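Local structure of DNA polymerase III subunit beta (Helicobacter pylori 26695, 4S3I) at residues F163-K166 with H167-L170. The protein forms the sliding clamp that tethers DNA polymerases and other proteins to DNA and makes them processive. Numbering follows the deposited sequence.
Sequences FDQK and HQTL
Asp164 and Thr169 form the last backbone pair of a tight beta hairpin, where strand 158-164 turns back into strand 169-175 in the central domain of the clamp. The turn closes with a G1 beta bulge: Gln168 and Thr169 both face Asp164, and Gln168 takes a left-handed backbone conformation, as expected at the first bulge position. Asp164 N donates to Thr169 O at 2.8 Å, and Thr169 N returns a bond to Asp164 O at 3.1 Å, making this the hydrogen-bonded pair. Inside the turn there is a weak and doubtful hydrogen bond from Gln168 N to Gln165 O.

The carboxylate of Asp164 gives the turn its polar clasp. With CG anti to the backbone N (chi1 -175°), it reaches forward over the loop and grips His167 twice. Backbone His167 N meets Asp164 OD1 at 2.7 Å, while His167 ND1 meets Asp164 OD2 at 2.9 Å along an almost straight N-H line (178°). Both donors approach from above the carboxylate plane, yet OD2 lies in the plane of the imidazole, at its edge. The bond from ND1 should restrict rotation of the His167 ring and probably favours a proton on ND1, while the one from the backbone N ties down the turn. Lys166 CB lies over one face of that ring, offset toward its rim, in a CH-pi contact, although Lys166 is poorly ordered, so this contact is less certain than the others.

Apolar packing takes over at the next pair, Phe163 with Leu170, which is non-hydrogen-bonded. Both side chains leave the sheet on the same side and are buried; Ile190, Val127 and Ile129 also pack against Phe163. Leu170 CD1 sits over the centre of the phenyl ring, 3.7 Å from the centroid of the Phe163 ring, with Phe163 CE1 its nearest ring atom.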
# COMPACT_ATOMS: atom_id res chain seq x y z
N PHE A 163 33.33 15.64 9.58
CA PHE A 163 33.48 16.39 10.83
C PHE A 163 34.68 17.31 10.76
O PHE A 163 35.80 16.86 10.49
CB PHE A 163 33.68 15.43 12.01
CG PHE A 163 32.48 14.56 12.30
CD1 PHE A 163 31.50 14.99 13.19
CD2 PHE A 163 32.34 13.32 11.71
CE1 PHE A 163 30.40 14.20 13.47
CE2 PHE A 163 31.23 12.52 11.98
CZ PHE A 163 30.26 12.96 12.87
N ASP A 164 34.44 18.60 11.00
CA ASP A 164 35.53 19.56 11.19
C ASP A 164 35.55 20.00 12.65
O ASP A 164 34.76 20.87 13.05
CB ASP A 164 35.35 20.78 10.27
CG ASP A 164 36.52 21.76 10.34
OD1 ASP A 164 37.01 22.08 11.44
OD2 ASP A 164 36.94 22.22 9.26
N GLN A 165 36.44 19.40 13.44
CA GLN A 165 36.53 19.70 14.87
C GLN A 165 36.87 21.17 15.12
O GLN A 165 36.31 21.80 16.02
CB GLN A 165 37.53 18.77 15.56
CG GLN A 165 38.33 19.38 16.73
CD GLN A 165 37.57 19.37 18.05
OE1 GLN A 165 37.37 20.41 18.67
NE2 GLN A 165 37.16 18.18 18.48
N LYS A 166 37.77 21.72 14.31
CA LYS A 166 38.26 23.08 14.53
C LYS A 166 37.15 24.10 14.39
O LYS A 166 37.00 25.01 15.22
CB LYS A 166 39.38 23.43 13.55
CG LYS A 166 40.59 24.07 14.21
CD LYS A 166 41.49 23.00 14.83
CE LYS A 166 41.79 23.25 16.30
NZ LYS A 166 40.65 22.87 17.19
N HIS A 167 36.35 23.93 13.34
CA HIS A 167 35.32 24.90 13.03
C HIS A 167 33.96 24.45 13.57
O HIS A 167 32.97 25.16 13.41
CB HIS A 167 35.31 25.19 11.53
CG HIS A 167 36.62 25.69 11.02
ND1 HIS A 167 37.45 24.94 10.22
CD2 HIS A 167 37.26 26.87 11.22
CE1 HIS A 167 38.54 25.64 9.93
NE2 HIS A 167 38.45 26.81 10.53
N GLN A 168 33.94 23.30 14.23
CA GLN A 168 32.72 22.76 14.84
C GLN A 168 31.59 22.70 13.82
O GLN A 168 30.46 23.17 14.05
CB GLN A 168 32.33 23.58 16.07
CG GLN A 168 33.39 23.53 17.19
CD GLN A 168 33.57 22.13 17.80
OE1 GLN A 168 32.85 21.74 18.73
NE2 GLN A 168 34.53 21.37 17.28
N THR A 169 31.90 22.13 12.66
CA THR A 169 30.90 21.97 11.63
C THR A 169 30.88 20.53 11.15
O THR A 169 31.92 19.89 11.00
CB THR A 169 31.10 22.93 10.42
OG1 THR A 169 32.18 22.47 9.60
CG2 THR A 169 31.35 24.35 10.88
N LEU A 170 29.67 20.04 10.91
CA LEU A 170 29.48 18.73 10.34
C LEU A 170 28.81 18.93 8.99
O LEU A 170 27.74 19.54 8.89
CB LEU A 170 28.58 17.89 11.24
CG LEU A 170 28.01 16.59 10.66
CD1 LEU A 170 29.15 15.65 10.26
CD2 LEU A 170 27.09 15.93 11.66